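PDB 1Y2M: Phenylalanine/tyrosine ammonia-lyase from Rhodosporidium toruloides, which catalyses the non-oxidative deamination of L-phenylalanine and L-tyrosine to trans-cinnamic and p-coumaric acid, working as a homotetramer built as a dimer of dimers. Local coordinates for residues R80-K85 against A168-V173; G482-P487 against A510-E515; E671-K676 against S704-N709. All coordinates share one frame; numbering follows the deposited sequence.

The three contacts follow one another along the chain and stay apart in space. Interaction 1 and interaction 2 both lie in the aromatic amino acid lyase family region, with centres 28 Å apart and nearest atoms about 11 Å apart. Interaction 3, near the C-terminus, has its centre 31 Å from that of interaction 1 and 26 Å from that of interaction 2. All three lie away from the active site. Helix 273-303 is a common neighbour, since one segment of each contact has side chains packed on it. Their settings differ: 80-85/168-173 is a buried strand-on-helix contact, 482-487/510-515 is buried among subunits, and 671-676/704-709 is a watered surface salt bridge.

Interaction 1: R80-K85 against A168-V173; sequences RPVRVK and AMTIRV
Val84 and Val173 meet where a two-stranded parallel sheet, made of strands 60-62 and 82-84, rests on helix 162-176 of the aromatic amino acid lyase fold. The apolar part of the contact is a single methyl pair: CG2 of Val84 lies 3.8 Å from CG1 of Val173, and the two isopropyl groups cross obliquely. Both valines hold CG1 anti to the backbone N (chi1 176° in Val84, 172° in Val173), yet different branches meet, because strand and helix present the two residues differently: Val173 touches with CG1, Val84 with CG2, the branch beside its backbone N. The CB of Val173 points toward the strand, and its side chain also packs on Leu62 of the neighbouring strand and on Leu191 and Thr192 of helix 185-197.

A second point of approach lies one turn earlier on the helix and two residues back on the strand. Val82 directs its CB at the helix, but the spacing is looser. The CA atoms of Val82 and Thr170 are 7.4 Å apart, close to the 7.6 Å between those of Val84 and Val173, so the two backbones keep nearly the same spacing at these two points.

Thr170 OG1 and Val82 O find their polar partners elsewhere. The hydroxyl is bonded to the carbonyl of Arg166 in its own helix, Val82 O accepts from the side chain of Asn196, and Arg83 ties strand 82-84 to strand 60-62 through backbone hydrogen bonds with Leu60 and Leu62. Thr170 meets segment 80-85 only loosely, its OG1 4.4 Å from CG2 of Val82.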
ATOM      1  N   ARG B  80     -24.883 -29.382  -4.667  1.00 12.00           N
ATOM      2  CA  ARG B  80     -24.706 -30.745  -4.224  1.00 13.52           C
ATOM      3  C   ARG B  80     -25.347 -30.986  -2.886  1.00 10.96           C
ATOM      4  O   ARG B  80     -25.186 -30.146  -1.986  1.00 11.18           O
ATOM      5  CB  ARG B  80     -23.242 -31.047  -4.049  1.00 14.02           C
ATOM      6  CG  ARG B  80     -22.976 -32.518  -3.773  1.00 12.91           C
ATOM      7  CD  ARG B  80     -21.517 -32.677  -3.751  1.00 12.11           C
ATOM      8  NE  ARG B  80     -21.088 -34.056  -3.520  1.00 11.70           N
ATOM      9  CZ  ARG B  80     -19.819 -34.365  -3.298  1.00 13.79           C
ATOM     10  NH1 ARG B  80     -18.877 -33.404  -3.341  1.00 10.72           N
ATOM     11  NH2 ARG B  80     -19.490 -35.620  -3.057  1.00 15.45           N
ATOM     12  N   PRO B  81     -26.081 -32.099  -2.732  1.00 13.18           N
ATOM     13  CA  PRO B  81     -26.685 -32.377  -1.429  1.00 12.54           C
ATOM     14  C   PRO B  81     -25.607 -32.600  -0.375  1.00 10.68           C
ATOM     15  O   PRO B  81     -24.553 -33.137  -0.695  1.00  9.32           O
ATOM     16  CB  PRO B  81     -27.443 -33.681  -1.650  1.00 12.70           C
ATOM     17  CG  PRO B  81     -27.637 -33.778  -3.094  1.00 15.12           C
ATOM     18  CD  PRO B  81     -26.445 -33.123  -3.720  1.00 12.99           C
ATOM     19  N   VAL B  82     -25.887 -32.248   0.870  1.00 10.71           N
ATOM     20  CA  VAL B  82     -24.910 -32.337   1.949  1.00  9.33           C
ATOM     21  C   VAL B  82     -25.607 -32.976   3.143  1.00 11.37           C
ATOM     22  O   VAL B  82     -26.761 -32.636   3.455  1.00 11.20           O
ATOM     23  CB  VAL B  82     -24.353 -30.936   2.319  1.00 12.13           C
ATOM     24  CG1 VAL B  82     -23.430 -30.990   3.520  1.00  9.43           C
ATOM     25  CG2 VAL B  82     -23.678 -30.306   1.143  1.00 12.11           C
ATOM     26  N   ARG B  83     -24.940 -33.923   3.792  1.00  9.44           N
ATOM     27  CA  ARG B  83     -25.426 -34.459   5.059  1.00 12.33           C
ATOM     28  C   ARG B  83     -24.274 -34.846   5.999  1.00 12.67           C
ATOM     29  O   ARG B  83     -23.168 -35.152   5.570  1.00 10.03           O
ATOM     30  CB  ARG B  83     -26.327 -35.697   4.804  1.00 15.19           C
ATOM     31  CG  ARG B  83     -27.705 -35.382   4.194  1.00 27.82           C
ATOM     32  CD  ARG B  83     -28.426 -36.648   3.695  1.00 29.91           C
ATOM     33  NE  ARG B  83     -29.860 -36.703   4.009  1.00 47.39           N
ATOM     34  CZ  ARG B  83     -30.362 -36.935   5.229  1.00 54.93           C
ATOM     35  NH1 ARG B  83     -29.559 -37.090   6.281  1.00 58.81           N
ATOM     36  NH2 ARG B  83     -31.683 -36.987   5.410  1.00 55.38           N
ATOM     37  N   VAL B  84     -24.549 -34.837   7.287  1.00 11.08           N
ATOM     38  CA  VAL B  84     -23.652 -35.480   8.234  1.00 11.27           C
ATOM     39  C   VAL B  84     -23.610 -36.958   7.909  1.00 10.42           C
ATOM     40  O   VAL B  84     -24.625 -37.600   7.754  1.00 13.85           O
ATOM     41  CB  VAL B  84     -24.112 -35.286   9.686  1.00  8.29           C
ATOM     42  CG1 VAL B  84     -23.218 -36.056  10.627  1.00 10.88           C
ATOM     43  CG2 VAL B  84     -24.126 -33.816  10.041  1.00  8.11           C
ATOM     44  N   LYS B  85     -22.407 -37.519   7.864  1.00 10.19           N
ATOM     45  CA  LYS B  85     -22.253 -38.922   7.548  1.00 12.13           C
ATOM     46  C   LYS B  85     -23.193 -39.783   8.389  1.00 13.90           C
ATOM     47  O   LYS B  85     -23.305 -39.609   9.599  1.00 14.70           O
ATOM     48  CB  LYS B  85     -20.808 -39.366   7.755  1.00 12.81           C
ATOM     49  CG  LYS B  85     -20.606 -40.808   7.376  1.00 14.07           C
ATOM     50  CD  LYS B  85     -19.176 -41.146   7.093  1.00 20.49           C
ATOM     51  CE  LYS B  85     -19.000 -42.640   6.810  1.00 20.96           C
ATOM     52  NZ  LYS B  85     -18.159 -43.228   7.873  1.00 34.58           N
ATOM     53  N   ALA B 168     -20.127 -21.647   3.730  1.00  8.99           N
ATOM     54  CA  ALA B 168     -19.928 -21.432   5.155  1.00  9.57           C
ATOM     55  C   ALA B 168     -20.734 -22.400   5.975  1.00  9.84           C
ATOM     56  O   ALA B 168     -20.261 -22.963   6.954  1.00  8.34           O
ATOM     57  CB  ALA B 168     -20.316 -20.019   5.531  1.00 11.28           C
HETATM   58  N   MSE B 169     -21.967 -22.632   5.559  1.00  7.97           N
HETATM   59  CA  MSE B 169     -22.813 -23.605   6.271  1.00 10.10           C
HETATM   60  C   MSE B 169     -22.228 -24.998   6.187  1.00  7.58           C
HETATM   61  O   MSE B 169     -22.301 -25.749   7.165  1.00  8.60           O
HETATM   62  CB  MSE B 169     -24.256 -23.581   5.793  1.00  9.80           C
HETATM   63  CG  MSE B 169     -24.859 -22.241   6.072  1.00  9.16           C
HETATM   64 SE   MSE B 169     -26.857 -22.308   5.842  1.00 19.53          SE
HETATM   65  CE  MSE B 169     -26.951 -22.228   3.821  1.00 10.80           C
ATOM     66  N   THR B 170     -21.659 -25.352   5.038  1.00  5.87           N
ATOM     67  CA  THR B 170     -21.100 -26.668   4.813  1.00  6.30           C
ATOM     68  C   THR B 170     -19.898 -26.896   5.757  1.00  7.89           C
ATOM     69  O   THR B 170     -19.743 -27.928   6.435  1.00  8.67           O
ATOM     70  CB  THR B 170     -20.650 -26.822   3.347  1.00  7.65           C
ATOM     71  OG1 THR B 170     -21.772 -26.624   2.468  1.00  9.02           O
ATOM     72  CG2 THR B 170     -20.073 -28.145   3.094  1.00  9.09           C
ATOM     73  N   ILE B 171     -18.978 -25.916   5.738  1.00  7.36           N
ATOM     74  CA  ILE B 171     -17.749 -26.003   6.565  1.00  7.61           C
ATOM     75  C   ILE B 171     -18.154 -25.974   8.030  1.00  8.45           C
ATOM     76  O   ILE B 171     -17.610 -26.699   8.846  1.00  9.13           O
ATOM     77  CB  ILE B 171     -16.759 -24.863   6.229  1.00  7.99           C
ATOM     78  CG1 ILE B 171     -16.240 -25.034   4.805  1.00  8.94           C
ATOM     79  CG2 ILE B 171     -15.691 -24.684   7.267  1.00  9.48           C
ATOM     80  CD1 ILE B 171     -15.506 -23.789   4.268  1.00 12.13           C
ATOM     81  N   ARG B 172     -19.130 -25.133   8.364  1.00  7.91           N
ATOM     82  CA  ARG B 172     -19.573 -25.043   9.760  1.00  9.95           C
ATOM     83  C   ARG B 172     -20.044 -26.410  10.247  1.00  8.72           C
ATOM     84  O   ARG B 172     -19.651 -26.846  11.333  1.00 10.68           O
ATOM     85  CB  ARG B 172     -20.706 -24.026   9.928  1.00 10.73           C
ATOM     86  CG  ARG B 172     -21.308 -24.008  11.316  1.00 12.38           C
ATOM     87  CD  ARG B 172     -20.199 -24.323  12.352  1.00 27.14           C
ATOM     88  NE  ARG B 172     -19.788 -23.144  12.961  1.00 27.14           N
ATOM     89  CZ  ARG B 172     -18.685 -22.918  13.664  1.00 15.08           C
ATOM     90  NH1 ARG B 172     -17.705 -23.797  13.924  1.00 19.18           N
ATOM     91  NH2 ARG B 172     -18.590 -21.719  14.124  1.00 17.78           N
ATOM     92  N   VAL B 173     -20.854 -27.109   9.457  1.00  8.18           N
ATOM     93  CA  VAL B 173     -21.312 -28.434   9.840  1.00  8.43           C
ATOM     94  C   VAL B 173     -20.131 -29.390  10.024  1.00  9.10           C
ATOM     95  O   VAL B 173     -20.043 -30.114  11.021  1.00  9.81           O
ATOM     96  CB  VAL B 173     -22.336 -29.030   8.843  1.00 10.33           C
ATOM     97  CG1 VAL B 173     -22.637 -30.472   9.149  1.00 10.99           C
ATOM     98  CG2 VAL B 173     -23.630 -28.189   8.855  1.00 12.15           C
TER

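Interaction 2: G482-P487 against A510-E515; sequences GHLANP and ARRTTE
Leu484 sets its two methyl groups against Arg512 and Glu515, residues one turn apart on helix 506-560. Its CB points toward the long helix and its CG is turned beside the backbone N (chi1 -86°); the second torsion (chi2 163°) then sets the directions of the two methyls. CD2 does most of the touching: it lies 4.0 Å from the backbone O of Arg512 and 4.1 Å from CD in the side chain of the same residue. The other branch, CD1, comes to 4.1 Å from CG of Glu515.

The two charged residues take different shapes. Arg512 bends at its second torsion (chi2 -54°), and the bend brings its aliphatic CD against the leucine while the guanidinium runs on beyond it. Glu515 is extended, with CG anti to the backbone N, and it crosses Leu484 at about a right angle. Its OE1 approaches CD2 of Leu484 to 4.0 Å, an apolar neighbour for one carboxylate oxygen.

The other oxygen, OE2, is used between subunits: it forms salt bridges with Arg512 and Arg206 of the second subunit, and Arg512 in turn reaches Glu515 and Glu480 of that subunit. These bridges probably offset the nearness of Glu515 to Glu480 of its own chain. Further back on the helix, Ala510 O takes two donors from Thr514, the backbone N and OG1, from opposite faces of its plane; OG1 is 2.8 Å away.

The whole arrangement joins the end of helix 468-484 to the long helix 506-560, in the helical core where subunits of the PAL/histidase tetramer interlock.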
ATOM      1  N   GLY B 482      -2.920  -3.935  -9.182  1.00  7.67           N
ATOM      2  CA  GLY B 482      -1.786  -3.511  -8.371  1.00  9.35           C
ATOM      3  C   GLY B 482      -2.267  -2.941  -7.037  1.00 11.58           C
ATOM      4  O   GLY B 482      -1.773  -3.318  -5.988  1.00  9.82           O
ATOM      5  N   HIS B 483      -3.218  -2.006  -7.086  1.00 11.17           N
ATOM      6  CA  HIS B 483      -3.722  -1.415  -5.840  1.00  8.94           C
ATOM      7  C   HIS B 483      -4.408  -2.453  -4.975  1.00  8.82           C
ATOM      8  O   HIS B 483      -4.275  -2.438  -3.754  1.00  9.52           O
ATOM      9  CB  HIS B 483      -4.649  -0.254  -6.191  1.00 10.42           C
ATOM     10  CG  HIS B 483      -5.421   0.275  -5.049  1.00 12.04           C
ATOM     11  ND1 HIS B 483      -6.664  -0.198  -4.695  1.00 12.82           N
ATOM     12  CD2 HIS B 483      -5.133   1.284  -4.192  1.00 12.99           C
ATOM     13  CE1 HIS B 483      -7.101   0.487  -3.650  1.00 11.74           C
ATOM     14  NE2 HIS B 483      -6.204   1.418  -3.351  1.00  9.10           N
ATOM     15  N   LEU B 484      -5.164  -3.357  -5.589  1.00  8.07           N
ATOM     16  CA  LEU B 484      -5.864  -4.402  -4.814  1.00  7.76           C
ATOM     17  C   LEU B 484      -4.862  -5.194  -3.977  1.00 10.39           C
ATOM     18  O   LEU B 484      -5.214  -5.650  -2.884  1.00  9.59           O
ATOM     19  CB  LEU B 484      -6.648  -5.341  -5.742  1.00  9.60           C
ATOM     20  CG  LEU B 484      -8.041  -4.801  -6.061  1.00 10.26           C
ATOM     21  CD1 LEU B 484      -8.658  -5.485  -7.284  1.00 10.37           C
ATOM     22  CD2 LEU B 484      -8.971  -5.001  -4.834  1.00 14.53           C
ATOM     23  N   ALA B 485      -3.693  -5.477  -4.548  1.00  8.19           N
ATOM     24  CA  ALA B 485      -2.621  -6.369  -3.980  1.00  8.98           C
ATOM     25  C   ALA B 485      -1.986  -5.936  -2.697  1.00  6.38           C
ATOM     26  O   ALA B 485      -1.244  -6.738  -2.040  1.00  9.35           O
ATOM     27  CB  ALA B 485      -1.552  -6.678  -5.006  1.00 10.71           C
ATOM     28  N   ASN B 486      -2.140  -4.675  -2.269  1.00  6.11           N
ATOM     29  CA  ASN B 486      -1.647  -4.247  -0.958  1.00  7.74           C
ATOM     30  C   ASN B 486      -2.304  -5.063   0.125  1.00  7.84           C
ATOM     31  O   ASN B 486      -3.452  -5.496  -0.027  1.00  7.77           O
ATOM     32  CB  ASN B 486      -1.878  -2.750  -0.707  1.00  8.93           C
ATOM     33  CG  ASN B 486      -1.095  -1.893  -1.676  1.00 10.17           C
ATOM     34  OD1 ASN B 486       0.135  -2.091  -1.827  1.00  8.51           O
ATOM     35  ND2 ASN B 486      -1.804  -1.006  -2.391  1.00 10.66           N
ATOM     36  N   PRO B 487      -1.574  -5.315   1.212  1.00  8.96           N
ATOM     37  CA  PRO B 487      -2.173  -6.172   2.249  1.00  8.04           C
ATOM     38  C   PRO B 487      -3.287  -5.496   3.032  1.00  7.33           C
ATOM     39  O   PRO B 487      -3.265  -4.291   3.263  1.00 10.14           O
ATOM     40  CB  PRO B 487      -1.006  -6.466   3.184  1.00  8.50           C
ATOM     41  CG  PRO B 487      -0.024  -5.359   2.978  1.00 11.39           C
ATOM     42  CD  PRO B 487      -0.165  -4.972   1.516  1.00  9.89           C
ATOM     43  N   ALA B 510     -10.327 -11.917   1.878  1.00  7.01           N
ATOM     44  CA  ALA B 510     -10.963 -12.819   0.902  1.00  7.56           C
ATOM     45  C   ALA B 510     -11.786 -12.050  -0.138  1.00  7.82           C
ATOM     46  O   ALA B 510     -11.818 -12.364  -1.351  1.00  8.35           O
ATOM     47  CB  ALA B 510     -11.744 -13.863   1.595  1.00  9.35           C
ATOM     48  N   ARG B 511     -12.488 -11.023   0.356  1.00  7.85           N
ATOM     49  CA  ARG B 511     -13.280 -10.152  -0.506  1.00  8.99           C
ATOM     50  C   ARG B 511     -12.408  -9.465  -1.513  1.00 10.70           C
ATOM     51  O   ARG B 511     -12.762  -9.408  -2.718  1.00  9.92           O
ATOM     52  CB  ARG B 511     -14.081  -9.147   0.308  1.00  8.38           C
ATOM     53  CG  ARG B 511     -15.340  -9.732   0.984  1.00  9.47           C
ATOM     54  CD  ARG B 511     -16.063  -8.794   1.907  1.00  8.01           C
ATOM     55  NE  ARG B 511     -16.137  -7.501   1.266  1.00  9.52           N
ATOM     56  CZ  ARG B 511     -15.793  -6.334   1.796  1.00 10.84           C
ATOM     57  NH1 ARG B 511     -15.364  -6.212   3.060  1.00  8.99           N
ATOM     58  NH2 ARG B 511     -15.828  -5.287   0.996  1.00 11.01           N
ATOM     59  N   ARG B 512     -11.277  -8.938  -1.048  1.00  8.41           N
ATOM     60  CA  ARG B 512     -10.403  -8.236  -1.995  1.00  8.24           C
ATOM     61  C   ARG B 512      -9.797  -9.206  -2.994  1.00  8.96           C
ATOM     62  O   ARG B 512      -9.711  -8.901  -4.203  1.00 10.49           O
ATOM     63  CB  ARG B 512      -9.332  -7.425  -1.244  1.00  9.61           C
ATOM     64  CG  ARG B 512      -9.851  -6.315  -0.372  1.00  8.62           C
ATOM     65  CD  ARG B 512     -10.753  -5.375  -1.162  1.00 12.18           C
ATOM     66  NE  ARG B 512     -11.164  -4.236  -0.358  1.00 13.65           N
ATOM     67  CZ  ARG B 512     -12.298  -3.593  -0.442  1.00  8.47           C
ATOM     68  NH1 ARG B 512     -13.345  -4.080  -1.149  1.00 11.48           N
ATOM     69  NH2 ARG B 512     -12.451  -2.520   0.347  1.00  9.72           N
ATOM     70  N   THR B 513      -9.423 -10.403  -2.551  1.00  9.23           N
ATOM     71  CA  THR B 513      -8.852 -11.380  -3.499  1.00  7.38           C
ATOM     72  C   THR B 513      -9.930 -11.828  -4.519  1.00  8.30           C
ATOM     73  O   THR B 513      -9.595 -12.080  -5.659  1.00  8.86           O
ATOM     74  CB  THR B 513      -8.285 -12.571  -2.716  1.00  6.10           C
ATOM     75  OG1 THR B 513      -7.333 -12.053  -1.779  1.00  7.52           O
ATOM     76  CG2 THR B 513      -7.685 -13.613  -3.670  1.00  7.57           C
ATOM     77  N   THR B 514     -11.221 -11.942  -4.113  1.00  7.37           N
ATOM     78  CA  THR B 514     -12.307 -12.280  -5.010  1.00  7.84           C
ATOM     79  C   THR B 514     -12.439 -11.206  -6.062  1.00  9.11           C
ATOM     80  O   THR B 514     -12.663 -11.523  -7.241  1.00  8.99           O
ATOM     81  CB  THR B 514     -13.598 -12.449  -4.199  1.00  8.95           C
ATOM     82  OG1 THR B 514     -13.452 -13.541  -3.263  1.00  6.99           O
ATOM     83  CG2 THR B 514     -14.745 -12.712  -5.103  1.00 11.61           C
ATOM     84  N   GLU B 515     -12.263  -9.927  -5.678  1.00  8.34           N
ATOM     85  CA  GLU B 515     -12.334  -8.839  -6.651  1.00 10.35           C
ATOM     86  C   GLU B 515     -11.132  -8.936  -7.599  1.00  9.24           C
ATOM     87  O   GLU B 515     -11.283  -8.731  -8.818  1.00 10.00           O
ATOM     88  CB  GLU B 515     -12.363  -7.489  -5.963  1.00 11.29           C
ATOM     89  CG  GLU B 515     -12.616  -6.365  -6.978  1.00 10.12           C
ATOM     90  CD  GLU B 515     -12.873  -4.978  -6.407  1.00 17.09           C
ATOM     91  OE1 GLU B 515     -12.974  -4.794  -5.152  1.00 15.05           O
ATOM     92  OE2 GLU B 515     -12.985  -4.034  -7.242  1.00 13.84           O
TER

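Interaction 3: E671-K676 against S704-N709; sequences EELGVK and SGRINN
A direct salt bridge, flanked by bridging waters, links the end of helix 662-672 to the turn leading into helix 708-714, with Glu672 and Arg706 as the charged pair. The NH2 of Arg706 donates to OE1 of Glu672 over 3.2 Å, but the bond is bent, with an N-H...acceptor angle of 141°. It meets the carboxylate on its anti side, and the carboxylate and guanidinium planes stand 65° apart, a geometry far from that of a coplanar, two-pronged pair.

Three waters add indirect links between the same two residues. Water 1 alone joins the charged groups, donating to OE1 of Glu672 and accepting from NE of Arg706, whereas waters 2 and 3 both donate to the backbone O of Glu672 and accept from NH2 and NH1 of the arginine respectively. Waters 1 and 2 lie in the guanidinium plane, at its edge. Glu672 O thus accepts from two waters, water 2 at 2.7 Å and water 3 at 2.8 Å.

Arg706 reaches this far because its chain is extended from CG to NE, with CG anti to the backbone N (chi1 -168°). Leu673 covers one face of the guanidinium: its CD2 lies 3.6 Å from NH1 of Arg706, the two side chains sliding past each other in opposite directions.

Behind the arginine, its backbone N is bonded to OG of Ser704 at 3.1 Å, an ST turn. Gly674 and Gly705, each with positive phi, are the first residues to leave the preceding helices. Phe668 of helix 662-672 packs on Leu673, Arg706 and Ile707, while Ala701 of helix 691-703 touches Leu673, and Asn708 contacts helix 273-303.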
ATOM      1  N   GLU B 671     -15.928 -21.456 -31.710  1.00  7.93           N
ATOM      2  CA  GLU B 671     -17.101 -22.263 -32.011  1.00  7.79           C
ATOM      3  C   GLU B 671     -18.067 -22.304 -30.860  1.00 10.72           C
ATOM      4  O   GLU B 671     -19.215 -21.880 -31.016  1.00 14.31           O
ATOM      5  CB  GLU B 671     -16.711 -23.670 -32.390  1.00  8.08           C
ATOM      6  CG  GLU B 671     -15.775 -23.755 -33.556  1.00  9.90           C
ATOM      7  CD  GLU B 671     -16.106 -22.845 -34.723  1.00 16.80           C
ATOM      8  OE1 GLU B 671     -17.287 -22.699 -35.094  1.00 17.25           O
ATOM      9  OE2 GLU B 671     -15.149 -22.301 -35.323  1.00 17.58           O
ATOM     10  N   GLU B 672     -17.673 -22.801 -29.687  1.00  8.78           N
ATOM     11  CA  GLU B 672     -18.665 -22.938 -28.623  1.00 11.65           C
ATOM     12  C   GLU B 672     -19.162 -21.613 -28.092  1.00 11.88           C
ATOM     13  O   GLU B 672     -20.369 -21.458 -27.834  1.00 11.83           O
ATOM     14  CB  GLU B 672     -18.157 -23.765 -27.448  1.00 12.84           C
ATOM     15  CG  GLU B 672     -18.024 -25.239 -27.745  1.00 15.68           C
ATOM     16  CD  GLU B 672     -17.703 -26.072 -26.500  1.00 18.98           C
ATOM     17  OE1 GLU B 672     -18.541 -26.129 -25.561  1.00 23.01           O
ATOM     18  OE2 GLU B 672     -16.628 -26.706 -26.469  1.00 19.85           O
ATOM     19  N   LEU B 673     -18.260 -20.633 -27.957  1.00 10.06           N
ATOM     20  CA  LEU B 673     -18.639 -19.305 -27.484  1.00 11.25           C
ATOM     21  C   LEU B 673     -19.101 -18.386 -28.608  1.00 11.00           C
ATOM     22  O   LEU B 673     -19.694 -17.334 -28.342  1.00 13.97           O
ATOM     23  CB  LEU B 673     -17.500 -18.638 -26.720  1.00 11.65           C
ATOM     24  CG  LEU B 673     -16.964 -19.359 -25.497  1.00 10.88           C
ATOM     25  CD1 LEU B 673     -16.026 -18.436 -24.714  1.00 11.13           C
ATOM     26  CD2 LEU B 673     -18.088 -19.936 -24.644  1.00 11.62           C
ATOM     27  N   GLY B 674     -18.836 -18.753 -29.852  1.00 10.12           N
ATOM     28  CA  GLY B 674     -19.288 -17.967 -30.984  1.00  9.97           C
ATOM     29  C   GLY B 674     -18.543 -16.675 -31.242  1.00 12.68           C
ATOM     30  O   GLY B 674     -19.057 -15.826 -31.979  1.00 12.61           O
ATOM     31  N   VAL B 675     -17.350 -16.523 -30.661  1.00  9.95           N
ATOM     32  CA  VAL B 675     -16.553 -15.301 -30.751  1.00  9.33           C
ATOM     33  C   VAL B 675     -15.626 -15.420 -31.953  1.00 11.36           C
ATOM     34  O   VAL B 675     -14.673 -16.192 -31.899  1.00  9.59           O
ATOM     35  CB  VAL B 675     -15.714 -15.057 -29.475  1.00 11.15           C
ATOM     36  CG1 VAL B 675     -14.858 -13.871 -29.660  1.00  8.76           C
ATOM     37  CG2 VAL B 675     -16.640 -14.859 -28.255  1.00 13.14           C
ATOM     38  N   LYS B 676     -15.912 -14.642 -33.001  1.00 11.22           N
ATOM     39  CA  LYS B 676     -15.294 -14.760 -34.314  1.00  8.34           C
ATOM     40  C   LYS B 676     -14.166 -13.717 -34.429  1.00  8.91           C
ATOM     41  O   LYS B 676     -14.148 -12.667 -33.762  1.00  9.67           O
ATOM     42  CB  LYS B 676     -16.313 -14.553 -35.434  1.00 11.15           C
ATOM     43  CG  LYS B 676     -17.496 -15.545 -35.430  1.00 11.22           C
ATOM     44  CD  LYS B 676     -17.052 -17.051 -35.276  1.00  9.44           C
ATOM     45  CE  LYS B 676     -18.126 -18.158 -35.402  1.00 17.94           C
ATOM     46  NZ  LYS B 676     -19.064 -18.087 -34.319  1.00 36.39           N
ATOM     47  N   SER B 704     -18.132 -18.415 -14.969  1.00 11.45           N
ATOM     48  CA  SER B 704     -19.039 -19.547 -14.776  1.00 12.75           C
ATOM     49  C   SER B 704     -18.269 -20.846 -14.567  1.00 11.21           C
ATOM     50  O   SER B 704     -18.869 -21.833 -14.153  1.00 12.72           O
ATOM     51  CB  SER B 704     -19.956 -19.746 -15.984  1.00 12.38           C
ATOM     52  OG  SER B 704     -19.201 -20.254 -17.093  1.00 12.63           O
ATOM     53  N   GLY B 705     -16.982 -20.865 -14.895  1.00 10.89           N
ATOM     54  CA  GLY B 705     -16.162 -22.076 -14.850  1.00 11.18           C
ATOM     55  C   GLY B 705     -16.347 -22.975 -16.072  1.00  9.53           C
ATOM     56  O   GLY B 705     -15.744 -24.073 -16.135  1.00 10.45           O
ATOM     57  N   ARG B 706     -17.130 -22.543 -17.069  1.00 11.10           N
ATOM     58  CA  ARG B 706     -17.240 -23.283 -18.313  1.00  9.23           C
ATOM     59  C   ARG B 706     -15.894 -23.590 -18.968  1.00  9.56           C
ATOM     60  O   ARG B 706     -15.664 -24.718 -19.488  1.00 10.27           O
ATOM     61  CB  ARG B 706     -18.135 -22.561 -19.318  1.00 10.29           C
ATOM     62  CG  ARG B 706     -18.498 -23.397 -20.483  1.00 13.79           C
ATOM     63  CD  ARG B 706     -19.419 -22.680 -21.430  1.00 12.51           C
ATOM     64  NE  ARG B 706     -19.706 -23.493 -22.595  1.00 14.12           N
ATOM     65  CZ  ARG B 706     -20.470 -23.104 -23.613  1.00 15.12           C
ATOM     66  NH1 ARG B 706     -20.998 -21.896 -23.642  1.00 15.85           N
ATOM     67  NH2 ARG B 706     -20.703 -23.926 -24.600  1.00 16.38           N
ATOM     68  N   ILE B 707     -14.958 -22.647 -18.852  1.00  8.73           N
ATOM     69  CA  ILE B 707     -13.624 -22.785 -19.456  1.00  9.30           C
ATOM     70  C   ILE B 707     -12.767 -23.833 -18.712  1.00  8.54           C
ATOM     71  O   ILE B 707     -11.758 -24.339 -19.213  1.00 10.43           O
ATOM     72  CB  ILE B 707     -12.896 -21.443 -19.476  1.00  9.23           C
ATOM     73  CG1 ILE B 707     -11.805 -21.475 -20.526  1.00  9.37           C
ATOM     74  CG2 ILE B 707     -12.418 -21.037 -18.054  1.00 11.63           C
ATOM     75  CD1 ILE B 707     -11.298 -20.137 -20.817  1.00 13.00           C
ATOM     76  N   ASN B 708     -13.165 -24.156 -17.480  1.00 10.37           N
ATOM     77  CA  ASN B 708     -12.308 -24.982 -16.629  1.00 10.80           C
ATOM     78  C   ASN B 708     -11.996 -26.343 -17.177  1.00 10.09           C
ATOM     79  O   ASN B 708     -10.820 -26.721 -17.207  1.00 10.32           O
ATOM     80  CB  ASN B 708     -12.861 -25.146 -15.225  1.00 12.05           C
ATOM     81  CG  ASN B 708     -12.972 -23.804 -14.471  1.00 11.39           C
ATOM     82  OD1 ASN B 708     -12.404 -22.783 -14.895  1.00 10.95           O
ATOM     83  ND2 ASN B 708     -13.751 -23.804 -13.345  1.00 10.59           N
ATOM     84  N   ASN B 709     -12.999 -27.061 -17.670  1.00  9.12           N
ATOM     85  CA  ASN B 709     -12.722 -28.389 -18.270  1.00  9.99           C
ATOM     86  C   ASN B 709     -11.927 -28.314 -19.569  1.00 10.58           C
ATOM     87  O   ASN B 709     -11.262 -29.253 -19.931  1.00 12.73           O
ATOM     88  CB  ASN B 709     -14.013 -29.181 -18.463  1.00 12.04           C
ATOM     89  CG  ASN B 709     -14.550 -29.776 -17.134  1.00 20.25           C
ATOM     90  OD1 ASN B 709     -13.803 -29.972 -16.149  1.00 24.45           O
ATOM     91  ND2 ASN B 709     -15.850 -30.087 -17.118  1.00 29.65           N
TER
HETATM   92  O   HOH W   1     -18.714 -26.150 -22.879  1.00 17.77           O
HETATM   93  O   HOH W   2     -22.188 -23.390 -27.165  1.00 25.49           O
HETATM   94  O   HOH W   3     -22.032 -20.278 -25.889  1.00 30.34           O